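Long-range contacts in Myo-inositol dehydrogenase (Corynebacterium glutamicum, PDB 3EUW), which probably oxidises myo-inositol with NAD+ as an inositol 2-dehydrogenase of the Gfo/Idh/MocA oxidoreductase family: residues A[118-123]-A[303-308]; A[68-73]-A[91-96]; A[4-9]-A[30-35]; A[187-192]-A[330-335]. All coordinates share one frame; numbering follows the deposited sequence.

How the interactions relate
Interactions 3, 2 and 1 follow one another across the parallel sheet of the Rossmann domain. Interactions 3 and 2 each pair the two strands of a beta-alpha-beta unit, and they meet where strand 5-10 bonds to strand 68-71. Interaction 1 reaches strand 119-121, the neighbour of 92-94, but its partner there is a loop from far along the chain. Backbone bonds dominate 2 and 3, whereas 1 leans on proline and aromatic packing with a single backbone bond and a water. All three are largely buried. Interaction 4, about 40 Å from interaction 3 between centres, joins antiparallel strands at the partly exposed edge of the other large sheet; helix 307-326 links it to interaction 1.

Interaction 1. Residues A[118-123]-A[303-308]; sequences KVMLGF and FSPNFE
Leu121 gives its backbone N-H to Pro305 O (3.0 Å from N to O) where the last strand of the Rossmann sheet, 119-121, meets the loop leading into helix 307-326. The donor stands above the carbonyl plane of Pro305, 51° out of it. Beside this bond lies Met120, present as selenomethionine. Its CG is anti to the backbone N (chi1 178°), and the extended chain crosses Phe303 at about a right angle. Met120 CB presses on Phe303 CG at 3.5 Å, and SE makes an oblique Met-aromatic contact 4.8 Å from the ring centroid. A long, unbranched, polarisable chain can touch both an aromatic ring and a proline. Pro305, which follows a cis peptide bond, sets its CB against Leu121 CB and against the edge of the Phe123 ring, 4.0 Å from CD2. Val119 CB in turn touches the edge of the Phe307 ring. A water accepts from Phe307 N at 3.1 Å and donates to Val119 O at a doubtfully short distance.

Further out, helix 283-299 backs Phe303 through Phe293 and Ile297. Asn306 suits the N-cap of helix 307-326 because its OD1 accepts the N-H of Asp309.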
loop_
_atom_site.group_PDB
_atom_site.type_symbol
_atom_site.label_atom_id
_atom_site.label_comp_id
_atom_site.label_asym_id
_atom_site.label_seq_id
_atom_site.Cartn_x
_atom_site.Cartn_y
_atom_site.Cartn_z
ATOM N N LYS A 118 -28.306 -29.420 15.475
ATOM C CA LYS A 118 -28.373 -29.604 14.027
ATOM C C LYS A 118 -28.516 -28.263 13.312
ATOM O O LYS A 118 -28.740 -28.203 12.102
ATOM C CB LYS A 118 -29.536 -30.529 13.659
ATOM C CG LYS A 118 -29.254 -31.999 13.957
ATOM C CD LYS A 118 -30.431 -32.891 13.570
ATOM C CE LYS A 118 -30.114 -34.375 13.800
ATOM N NZ LYS A 118 -29.037 -34.872 12.885
ATOM N N VAL A 119 -28.370 -27.182 14.069
ATOM C CA VAL A 119 -28.485 -25.860 13.482
ATOM C C VAL A 119 -27.130 -25.184 13.324
ATOM O O VAL A 119 -26.327 -25.147 14.258
ATOM C CB VAL A 119 -29.386 -24.939 14.334
ATOM C CG1 VAL A 119 -29.579 -23.602 13.631
ATOM C CG2 VAL A 119 -30.728 -25.598 14.568
HETATM N N MSE A 120 -26.865 -24.688 12.123
HETATM C CA MSE A 120 -25.648 -23.945 11.871
HETATM C C MSE A 120 -26.077 -22.515 11.566
HETATM O O MSE A 120 -26.968 -22.300 10.745
HETATM C CB MSE A 120 -24.895 -24.496 10.667
HETATM C CG MSE A 120 -23.668 -23.671 10.399
HETATM SE SE MSE A 120 -22.585 -24.493 9.034
HETATM C CE MSE A 120 -21.051 -23.232 8.993
ATOM N N LEU A 121 -25.469 -21.536 12.224
ATOM C CA LEU A 121 -25.842 -20.148 11.970
ATOM C C LEU A 121 -24.968 -19.581 10.876
ATOM O O LEU A 121 -23.750 -19.787 10.871
ATOM C CB LEU A 121 -25.751 -19.301 13.235
ATOM C CG LEU A 121 -27.193 -18.888 13.544
ATOM C CD1 LEU A 121 -27.852 -19.937 14.432
ATOM C CD2 LEU A 121 -27.227 -17.542 14.198
ATOM N N GLY A 122 -25.600 -18.870 9.948
ATOM C CA GLY A 122 -24.878 -18.332 8.807
ATOM C C GLY A 122 -24.080 -17.058 8.967
ATOM O O GLY A 122 -24.273 -16.122 8.188
ATOM N N PHE A 123 -23.200 -17.002 9.969
ATOM C CA PHE A 123 -22.355 -15.818 10.146
ATOM C C PHE A 123 -21.193 -16.038 9.189
ATOM O O PHE A 123 -20.100 -16.455 9.581
ATOM C CB PHE A 123 -21.863 -15.706 11.585
ATOM C CG PHE A 123 -22.932 -15.282 12.552
ATOM C CD1 PHE A 123 -23.569 -14.054 12.412
ATOM C CD2 PHE A 123 -23.307 -16.113 13.599
ATOM C CE1 PHE A 123 -24.572 -13.661 13.313
ATOM C CE2 PHE A 123 -24.303 -15.734 14.499
ATOM C CZ PHE A 123 -24.936 -14.506 14.356
ATOM N N PHE A 303 -22.195 -28.170 14.487
ATOM C CA PHE A 303 -21.849 -27.064 13.603
ATOM C C PHE A 303 -21.212 -25.888 14.322
ATOM O O PHE A 303 -21.315 -25.746 15.542
ATOM C CB PHE A 303 -23.100 -26.556 12.880
ATOM C CG PHE A 303 -23.702 -27.544 11.941
ATOM C CD1 PHE A 303 -23.051 -27.891 10.763
ATOM C CD2 PHE A 303 -24.928 -28.121 12.221
ATOM C CE1 PHE A 303 -23.618 -28.798 9.875
ATOM C CE2 PHE A 303 -25.500 -29.032 11.336
ATOM C CZ PHE A 303 -24.842 -29.368 10.163
ATOM N N SER A 304 -20.568 -25.036 13.537
ATOM C CA SER A 304 -19.939 -23.831 14.049
ATOM C C SER A 304 -19.877 -22.814 12.910
ATOM O O SER A 304 -19.308 -23.089 11.863
ATOM C CB SER A 304 -18.523 -24.128 14.546
ATOM O OG SER A 304 -17.928 -22.940 15.033
ATOM N N PRO A 305 -20.499 -21.645 13.087
ATOM C CA PRO A 305 -21.231 -21.154 14.263
ATOM C C PRO A 305 -22.441 -22.033 14.583
ATOM O O PRO A 305 -23.092 -22.562 13.674
ATOM C CB PRO A 305 -21.670 -19.753 13.838
ATOM C CG PRO A 305 -20.643 -19.352 12.830
ATOM C CD PRO A 305 -20.481 -20.616 12.035
ATOM N N ASN A 306 -22.746 -22.167 15.870
ATOM C CA ASN A 306 -23.882 -22.969 16.303
ATOM C C ASN A 306 -25.083 -22.125 16.742
ATOM O O ASN A 306 -25.052 -20.888 16.723
ATOM C CB ASN A 306 -23.481 -23.899 17.456
ATOM C CG ASN A 306 -23.026 -23.148 18.690
ATOM O OD1 ASN A 306 -23.625 -22.145 19.088
ATOM N ND2 ASN A 306 -21.973 -23.643 19.320
ATOM N N PHE A 307 -26.138 -22.822 17.153
ATOM C CA PHE A 307 -27.358 -22.185 17.608
ATOM C C PHE A 307 -27.044 -21.171 18.705
ATOM O O PHE A 307 -27.524 -20.039 18.680
ATOM C CB PHE A 307 -28.317 -23.250 18.151
ATOM C CG PHE A 307 -29.678 -22.725 18.501
ATOM C CD1 PHE A 307 -30.690 -22.690 17.549
ATOM C CD2 PHE A 307 -29.953 -22.277 19.794
ATOM C CE1 PHE A 307 -31.964 -22.218 17.876
ATOM C CE2 PHE A 307 -31.221 -21.802 20.130
ATOM C CZ PHE A 307 -32.229 -21.772 19.170
ATOM N N GLU A 308 -26.224 -21.591 19.659
ATOM C CA GLU A 308 -25.838 -20.755 20.790
ATOM C C GLU A 308 -25.170 -19.450 20.355
ATOM O O GLU A 308 -25.382 -18.415 20.972
ATOM C CB GLU A 308 -24.905 -21.537 21.721
ATOM C CG GLU A 308 -24.922 -21.059 23.151
ATOM C CD GLU A 308 -26.329 -21.016 23.723
ATOM O OE1 GLU A 308 -27.071 -22.017 23.592
ATOM O OE2 GLU A 308 -26.690 -19.979 24.311
HETATM O O HOH W 1 -25.875 -25.859 16.647
#

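Interaction 2. Residues A[68-73]-A[91-96]; sequences GIVIGS and PALCEK
Ile71 sets CG2 anti to its backbone N, 4.0 Å from the SG of Cys94, which is itself anti to its own backbone N (chi1 -173°). The second torsion of Ile71 (chi2 177°) carries CD1 to within 4.1 Å of Cys94 CB. Here strands 68-71 and 92-94, joined by helix 78-87 in a beta-alpha-beta unit of the Rossmann fold, run parallel with their axes 11° apart. Small Ala92 lets Ile69 and Ile71 pack beside it, Ile69 CB 4.4 Å from Ala92 CB, and the connecting helix covers this face with His78 and Leu81. Val70 and Leu93 point to the opposite face, where Val70 CG2 and Leu93 CD2 are 4.4 Å apart.

Leu93 N binds Ile69 O at 2.8 Å, and Ile71 N binds Leu93 O at 2.8 Å, both nearly along the C=O axis. Ile69 N to Pro91 O opens the series and Glu95 N to Ile71 O, at 3.2 Å, ends it. Glu95 lays CG against Ile71 O and carries its OE2 to His19 NE2. The four bonds pair the facing amides and carbonyls, and the residues between them bond to the strands on either side, leaving apolar side chains to fill both faces.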
loop_
_atom_site.group_PDB
_atom_site.type_symbol
_atom_site.label_atom_id
_atom_site.label_comp_id
_atom_site.label_asym_id
_atom_site.label_seq_id
_atom_site.Cartn_x
_atom_site.Cartn_y
_atom_site.Cartn_z
ATOM N N GLY A 68 -30.227 -31.852 3.944
ATOM C CA GLY A 68 -29.946 -30.589 4.592
ATOM C C GLY A 68 -30.745 -29.433 4.037
ATOM O O GLY A 68 -31.138 -29.426 2.870
ATOM N N ILE A 69 -30.975 -28.445 4.889
ATOM C CA ILE A 69 -31.738 -27.269 4.501
ATOM C C ILE A 69 -30.974 -25.957 4.680
ATOM O O ILE A 69 -30.203 -25.805 5.619
ATOM C CB ILE A 69 -33.031 -27.217 5.312
ATOM C CG1 ILE A 69 -34.005 -28.247 4.747
ATOM C CG2 ILE A 69 -33.600 -25.820 5.332
ATOM C CD1 ILE A 69 -35.279 -28.376 5.539
ATOM N N VAL A 70 -31.193 -25.029 3.754
ATOM C CA VAL A 70 -30.584 -23.705 3.796
ATOM C C VAL A 70 -31.732 -22.701 3.891
ATOM O O VAL A 70 -32.623 -22.682 3.040
ATOM C CB VAL A 70 -29.764 -23.413 2.530
ATOM C CG1 VAL A 70 -29.255 -21.973 2.557
ATOM C CG2 VAL A 70 -28.600 -24.370 2.445
ATOM N N ILE A 71 -31.715 -21.877 4.930
ATOM C CA ILE A 71 -32.784 -20.909 5.129
ATOM C C ILE A 71 -32.387 -19.488 4.736
ATOM O O ILE A 71 -31.750 -18.766 5.511
ATOM C CB ILE A 71 -33.257 -20.929 6.595
ATOM C CG1 ILE A 71 -33.721 -22.340 6.960
ATOM C CG2 ILE A 71 -34.389 -19.930 6.802
ATOM C CD1 ILE A 71 -34.141 -22.494 8.406
ATOM N N GLY A 72 -32.764 -19.102 3.521
ATOM C CA GLY A 72 -32.456 -17.775 3.024
ATOM C C GLY A 72 -33.699 -16.926 2.828
ATOM O O GLY A 72 -33.697 -15.983 2.041
ATOM N N SER A 73 -34.764 -17.276 3.539
ATOM C CA SER A 73 -36.027 -16.561 3.460
ATOM C C SER A 73 -36.053 -15.498 4.564
ATOM O O SER A 73 -35.132 -15.431 5.373
ATOM C CB SER A 73 -37.185 -17.553 3.622
ATOM O OG SER A 73 -36.997 -18.373 4.762
ATOM N N PRO A 91 -30.616 -31.335 9.330
ATOM C CA PRO A 91 -29.733 -30.216 9.671
ATOM C C PRO A 91 -30.175 -28.959 8.921
ATOM O O PRO A 91 -30.734 -29.043 7.826
ATOM C CB PRO A 91 -28.359 -30.705 9.211
ATOM C CG PRO A 91 -28.468 -32.200 9.309
ATOM C CD PRO A 91 -29.847 -32.446 8.750
ATOM N N ALA A 92 -29.926 -27.794 9.505
ATOM C CA ALA A 92 -30.321 -26.551 8.861
ATOM C C ALA A 92 -29.311 -25.423 9.023
ATOM O O ALA A 92 -28.892 -25.104 10.138
ATOM C CB ALA A 92 -31.669 -26.102 9.394
ATOM N N LEU A 93 -28.927 -24.833 7.894
ATOM C CA LEU A 93 -28.010 -23.704 7.862
ATOM C C LEU A 93 -28.946 -22.509 7.723
ATOM O O LEU A 93 -29.625 -22.360 6.703
ATOM C CB LEU A 93 -27.066 -23.796 6.656
ATOM C CG LEU A 93 -26.348 -22.490 6.284
ATOM C CD1 LEU A 93 -25.514 -21.982 7.463
ATOM C CD2 LEU A 93 -25.489 -22.724 5.053
ATOM N N CYS A 94 -28.988 -21.670 8.750
ATOM C CA CYS A 94 -29.892 -20.532 8.750
ATOM C C CYS A 94 -29.222 -19.162 8.750
ATOM O O CYS A 94 -28.306 -18.906 9.535
ATOM C CB CYS A 94 -30.827 -20.640 9.963
ATOM S SG CYS A 94 -32.145 -19.414 10.015
ATOM N N GLU A 95 -29.684 -18.281 7.865
ATOM C CA GLU A 95 -29.150 -16.923 7.813
ATOM C C GLU A 95 -29.527 -16.276 9.124
ATOM O O GLU A 95 -30.589 -16.559 9.674
ATOM C CB GLU A 95 -29.787 -16.108 6.689
ATOM C CG GLU A 95 -29.256 -16.399 5.308
ATOM C CD GLU A 95 -27.795 -16.064 5.179
ATOM O OE1 GLU A 95 -27.411 -14.959 5.616
ATOM O OE2 GLU A 95 -27.035 -16.898 4.637
ATOM N N LYS A 96 -28.663 -15.407 9.627
ATOM C CA LYS A 96 -28.932 -14.715 10.878
ATOM C C LYS A 96 -30.159 -13.801 10.707
ATOM O O LYS A 96 -30.455 -13.359 9.605
ATOM C CB LYS A 96 -27.678 -13.913 11.278
ATOM C CG LYS A 96 -27.856 -12.420 11.515
ATOM C CD LYS A 96 -28.019 -11.604 10.246
ATOM C CE LYS A 96 -28.080 -10.127 10.598
ATOM N NZ LYS A 96 -28.737 -9.270 9.585
#

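Interaction 3. Residues A[4-9]-A[30-35]; sequences TLRIAL and ELVVIA
The first beta-alpha-beta unit of the Rossmann fold brings strand 5-10 beside strand 29-35, where Ile7 and Leu9 bond on both their N-H and C=O sides. Ile7 N reaches Glu30 O at 2.8 Å and Ile7 O takes Val32 N at 3.1 Å. Leu9 N binds Val33 O at 2.9 Å, and Leu9 O accepts from Ala35 N. Strand 29-35 spends one extra residue between these pairs, at Val32, and the axes diverge by 44°. Leucine and isoleucine suit the face turned to helix 14-25: Leu31 CD1 packs on Leu9 CB at 3.7 Å, with Ala20 and Ile23 of that helix close by. Leu9 also touches the GxGxxG-type residues, consistent with a dinucleotide-binding turn.

At the more open end, Arg6 and Glu30 lie side by side, their charged planes 8° apart. Glu30 OE1 sits over a guanidinium face, 3.9 Å from Arg6 NE, so this long salt bridge works by charge alone, with no N-H directed at the oxygen. The Glu30 side chain is about 5 Å from the sodium ion bound at Ile23, Ala24, Asn26 and Leu29. Val33 places CG1 between its backbone N and carbonyl carbon (chi1 67°), tight against Ala8 CB at 3.5 Å.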
loop_
_atom_site.group_PDB
_atom_site.type_symbol
_atom_site.label_atom_id
_atom_site.label_comp_id
_atom_site.label_asym_id
_atom_site.label_seq_id
_atom_site.Cartn_x
_atom_site.Cartn_y
_atom_site.Cartn_z
ATOM N N THR A 4 -23.602 -37.905 -3.081
ATOM C CA THR A 4 -24.053 -36.521 -3.188
ATOM C C THR A 4 -25.192 -36.222 -2.218
ATOM O O THR A 4 -26.180 -36.943 -2.178
ATOM C CB THR A 4 -24.511 -36.206 -4.626
ATOM O OG1 THR A 4 -24.998 -34.859 -4.693
ATOM C CG2 THR A 4 -25.610 -37.157 -5.053
ATOM N N LEU A 5 -25.042 -35.158 -1.431
ATOM C CA LEU A 5 -26.056 -34.770 -0.450
ATOM C C LEU A 5 -27.166 -33.916 -1.062
ATOM O O LEU A 5 -26.905 -33.015 -1.855
ATOM C CB LEU A 5 -25.401 -34.023 0.711
ATOM C CG LEU A 5 -24.410 -34.835 1.555
ATOM C CD1 LEU A 5 -23.735 -33.929 2.599
ATOM C CD2 LEU A 5 -25.147 -35.986 2.238
ATOM N N ARG A 6 -28.407 -34.213 -0.679
ATOM C CA ARG A 6 -29.583 -33.509 -1.185
ATOM C C ARG A 6 -29.951 -32.307 -0.324
ATOM O O ARG A 6 -30.194 -32.440 0.875
ATOM C CB ARG A 6 -30.778 -34.462 -1.238
ATOM C CG ARG A 6 -30.573 -35.709 -2.077
ATOM C CD ARG A 6 -30.581 -35.366 -3.531
ATOM N NE ARG A 6 -31.245 -36.389 -4.335
ATOM C CZ ARG A 6 -30.670 -37.505 -4.770
ATOM N NH1 ARG A 6 -29.398 -37.767 -4.481
ATOM N NH2 ARG A 6 -31.374 -38.357 -5.507
ATOM N N ILE A 7 -30.034 -31.140 -0.951
ATOM C CA ILE A 7 -30.343 -29.913 -0.228
ATOM C C ILE A 7 -31.640 -29.220 -0.630
ATOM O O ILE A 7 -31.944 -29.083 -1.814
ATOM C CB ILE A 7 -29.210 -28.871 -0.404
ATOM C CG1 ILE A 7 -27.854 -29.494 -0.060
ATOM C CG2 ILE A 7 -29.491 -27.649 0.461
ATOM C CD1 ILE A 7 -27.743 -29.983 1.364
ATOM N N ALA A 8 -32.396 -28.772 0.364
ATOM C CA ALA A 8 -33.627 -28.031 0.112
ATOM C C ALA A 8 -33.329 -26.563 0.458
ATOM O O ALA A 8 -32.761 -26.276 1.513
ATOM C CB ALA A 8 -34.746 -28.561 0.981
ATOM N N LEU A 9 -33.710 -25.645 -0.427
ATOM C CA LEU A 9 -33.468 -24.220 -0.219
ATOM C C LEU A 9 -34.736 -23.395 -0.019
ATOM O O LEU A 9 -35.696 -23.527 -0.783
ATOM C CB LEU A 9 -32.689 -23.646 -1.405
ATOM C CG LEU A 9 -32.574 -22.115 -1.477
ATOM C CD1 LEU A 9 -31.692 -21.620 -0.332
ATOM C CD2 LEU A 9 -31.996 -21.689 -2.830
ATOM N N GLU A 30 -26.269 -31.179 -3.964
ATOM C CA GLU A 30 -27.214 -31.145 -5.063
ATOM C C GLU A 30 -28.477 -30.466 -4.557
ATOM O O GLU A 30 -29.014 -30.847 -3.523
ATOM C CB GLU A 30 -27.510 -32.582 -5.518
ATOM C CG GLU A 30 -28.683 -32.733 -6.463
ATOM C CD GLU A 30 -28.760 -34.127 -7.080
ATOM O OE1 GLU A 30 -29.863 -34.524 -7.516
ATOM O OE2 GLU A 30 -27.720 -34.820 -7.141
ATOM N N LEU A 31 -28.930 -29.444 -5.274
ATOM C CA LEU A 31 -30.139 -28.716 -4.902
ATOM C C LEU A 31 -31.334 -29.429 -5.543
ATOM O O LEU A 31 -31.440 -29.486 -6.766
ATOM C CB LEU A 31 -30.049 -27.277 -5.412
ATOM C CG LEU A 31 -31.263 -26.389 -5.141
ATOM C CD1 LEU A 31 -31.505 -26.301 -3.645
ATOM C CD2 LEU A 31 -31.034 -25.004 -5.733
ATOM N N VAL A 32 -32.234 -29.967 -4.727
ATOM C CA VAL A 32 -33.375 -30.687 -5.274
ATOM C C VAL A 32 -34.711 -29.982 -5.161
ATOM O O VAL A 32 -35.682 -30.406 -5.778
ATOM C CB VAL A 32 -33.513 -32.086 -4.641
ATOM C CG1 VAL A 32 -32.264 -32.889 -4.912
ATOM C CG2 VAL A 32 -33.770 -31.972 -3.148
ATOM N N VAL A 33 -34.778 -28.916 -4.377
ATOM C CA VAL A 33 -36.034 -28.196 -4.256
ATOM C C VAL A 33 -35.855 -26.797 -3.690
ATOM O O VAL A 33 -35.090 -26.589 -2.746
ATOM C CB VAL A 33 -37.056 -28.983 -3.391
ATOM C CG1 VAL A 33 -36.581 -29.058 -1.949
ATOM C CG2 VAL A 33 -38.425 -28.320 -3.467
ATOM N N ILE A 34 -36.560 -25.843 -4.296
ATOM C CA ILE A 34 -36.529 -24.444 -3.892
ATOM C C ILE A 34 -37.953 -24.014 -3.537
ATOM O O ILE A 34 -38.879 -24.221 -4.312
ATOM C CB ILE A 34 -36.022 -23.537 -5.032
ATOM C CG1 ILE A 34 -34.616 -23.964 -5.455
ATOM C CG2 ILE A 34 -36.024 -22.081 -4.581
ATOM C CD1 ILE A 34 -34.006 -23.089 -6.516
ATOM N N ALA A 35 -38.119 -23.420 -2.361
ATOM C CA ALA A 35 -39.426 -22.968 -1.912
ATOM C C ALA A 35 -39.457 -21.451 -1.709
ATOM O O ALA A 35 -38.528 -20.862 -1.148
ATOM C CB ALA A 35 -39.807 -23.673 -0.614
#

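Interaction 4. Residues A[187-192]-A[330-335]; sequences PNIVEV and VTLNPA
Val192 and Val330 satisfy each other's backbones as an antiparallel hydrogen-bonded pair. Val192 N donates to Val330 O at 2.8 Å, in the carbonyl plane, and Val330 N returns a bond to Val192 O at 2.7 Å. A third bond, Leu332 N to Val190 O at 3.0 Å, extends the pairing past the short strand 330-331. Between them Glu191 and Thr331 form a non-hydrogen-bonded pair, so the Glu191 amide turns to the other neighbouring strand. Val190 and Glu191 both bond there to the Arg218 backbone, a classic beta bulge.

The glutamate carboxylate has its main partner there too: OE1 makes a salt bridge to Arg218 NE. Its OE2 lies 3.8 Å from Thr331 OG1, the two side chains running side by side in the same direction. Polar groups suit this partly exposed face, while branched aliphatic ones occupy the other. Leu332 has CG anti to its carbonyl carbon (chi1 -64°), 3.7 Å from Val190 O. Of its methyls, CD1 lies against Ile189 O at 3.2 Å and meets Ile189 CG2 at 3.9 Å, while CD2 meets Val192 CG2 at 4.2 Å.

Strand 330-331 is thereby added to one edge of the mixed sheet, and strand 212-219 flanks 189-197 on its other side. Helix 307-326, which leads into strand 330-331, packs back over this apolar face: Ala319 and Cys320 touch Val192, and Leu316 touches Leu332.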
loop_
_atom_site.group_PDB
_atom_site.type_symbol
_atom_site.label_atom_id
_atom_site.label_comp_id
_atom_site.label_asym_id
_atom_site.label_seq_id
_atom_site.Cartn_x
_atom_site.Cartn_y
_atom_site.Cartn_z
ATOM N N PRO A 187 -14.668 -15.324 22.862
ATOM C CA PRO A 187 -15.939 -15.966 23.205
ATOM C C PRO A 187 -16.625 -15.418 24.442
ATOM O O PRO A 187 -17.846 -15.273 24.476
ATOM C CB PRO A 187 -15.551 -17.438 23.394
ATOM C CG PRO A 187 -14.322 -17.588 22.564
ATOM C CD PRO A 187 -13.581 -16.314 22.820
ATOM N N ASN A 188 -15.830 -15.115 25.458
ATOM C CA ASN A 188 -16.354 -14.634 26.725
ATOM C C ASN A 188 -16.380 -13.120 26.913
ATOM O O ASN A 188 -15.387 -12.510 27.313
ATOM C CB ASN A 188 -15.554 -15.290 27.847
ATOM C CG ASN A 188 -15.426 -16.791 27.654
ATOM O OD1 ASN A 188 -14.433 -17.404 28.062
ATOM N ND2 ASN A 188 -16.438 -17.396 27.029
ATOM N N ILE A 189 -17.535 -12.525 26.634
ATOM C CA ILE A 189 -17.721 -11.089 26.785
ATOM C C ILE A 189 -18.460 -10.865 28.108
ATOM O O ILE A 189 -19.443 -11.546 28.397
ATOM C CB ILE A 189 -18.562 -10.514 25.631
ATOM C CG1 ILE A 189 -17.910 -10.849 24.281
ATOM C CG2 ILE A 189 -18.740 -9.012 25.816
ATOM C CD1 ILE A 189 -16.523 -10.281 24.075
ATOM N N VAL A 190 -17.990 -9.921 28.912
ATOM C CA VAL A 190 -18.634 -9.665 30.186
ATOM C C VAL A 190 -19.393 -8.343 30.256
ATOM O O VAL A 190 -20.428 -8.270 30.914
ATOM C CB VAL A 190 -17.616 -9.739 31.354
ATOM C CG1 VAL A 190 -17.044 -11.136 31.446
ATOM C CG2 VAL A 190 -16.495 -8.740 31.151
ATOM N N GLU A 191 -18.895 -7.311 29.576
ATOM C CA GLU A 191 -19.554 -6.002 29.587
ATOM C C GLU A 191 -19.785 -5.436 28.190
ATOM O O GLU A 191 -19.030 -5.722 27.254
ATOM C CB GLU A 191 -18.745 -4.990 30.408
ATOM C CG GLU A 191 -18.469 -5.422 31.851
ATOM C CD GLU A 191 -17.883 -4.308 32.706
ATOM O OE1 GLU A 191 -17.133 -3.465 32.171
ATOM O OE2 GLU A 191 -18.163 -4.284 33.923
ATOM N N VAL A 192 -20.822 -4.615 28.070
ATOM C CA VAL A 192 -21.168 -4.014 26.801
ATOM C C VAL A 192 -21.451 -2.521 26.911
ATOM O O VAL A 192 -22.245 -2.088 27.741
ATOM C CB VAL A 192 -22.403 -4.702 26.199
ATOM C CG1 VAL A 192 -22.854 -3.980 24.946
ATOM C CG2 VAL A 192 -22.071 -6.154 25.879
ATOM N N VAL A 330 -23.278 -2.077 30.268
ATOM C CA VAL A 330 -24.182 -3.154 30.658
ATOM C C VAL A 330 -23.407 -4.432 30.991
ATOM O O VAL A 330 -22.614 -4.912 30.185
ATOM C CB VAL A 330 -25.206 -3.469 29.517
ATOM C CG1 VAL A 330 -26.027 -4.717 29.859
ATOM C CG2 VAL A 330 -26.138 -2.289 29.305
ATOM N N THR A 331 -23.634 -4.968 32.185
ATOM C CA THR A 331 -22.981 -6.206 32.617
ATOM C C THR A 331 -23.874 -7.381 32.222
ATOM O O THR A 331 -25.004 -7.502 32.687
ATOM C CB THR A 331 -22.768 -6.225 34.146
ATOM O OG1 THR A 331 -21.853 -5.187 34.514
ATOM C CG2 THR A 331 -22.201 -7.564 34.588
ATOM N N LEU A 332 -23.361 -8.237 31.352
ATOM C CA LEU A 332 -24.106 -9.388 30.861
ATOM C C LEU A 332 -24.534 -10.393 31.923
ATOM O O LEU A 332 -25.666 -10.874 31.904
ATOM C CB LEU A 332 -23.286 -10.099 29.792
ATOM C CG LEU A 332 -23.046 -9.253 28.544
ATOM C CD1 LEU A 332 -22.060 -9.948 27.629
ATOM C CD2 LEU A 332 -24.370 -9.023 27.841
ATOM N N ASN A 333 -23.636 -10.715 32.847
ATOM C CA ASN A 333 -23.960 -11.674 33.897
ATOM C C ASN A 333 -23.723 -11.094 35.293
ATOM O O ASN A 333 -22.589 -11.059 35.777
ATOM C CB ASN A 333 -23.135 -12.953 33.716
ATOM C CG ASN A 333 -23.392 -13.628 32.379
ATOM O OD1 ASN A 333 -24.530 -13.964 32.046
ATOM N ND2 ASN A 333 -22.330 -13.830 31.605
ATOM N N PRO A 334 -24.801 -10.634 35.954
ATOM C CA PRO A 334 -24.793 -10.040 37.300
ATOM C C PRO A 334 -24.082 -10.879 38.370
ATOM O O PRO A 334 -23.612 -11.988 38.097
ATOM C CB PRO A 334 -26.281 -9.864 37.599
ATOM C CG PRO A 334 -26.850 -9.566 36.236
ATOM C CD PRO A 334 -26.161 -10.602 35.378
ATOM N N ALA A 335 -24.015 -10.340 39.588
ATOM C CA ALA A 335 -23.364 -11.021 40.709
ATOM C C ALA A 335 -24.375 -11.652 41.672
ATOM O O ALA A 335 -24.336 -12.893 41.839
ATOM C CB ALA A 335 -22.467 -10.040 41.464
#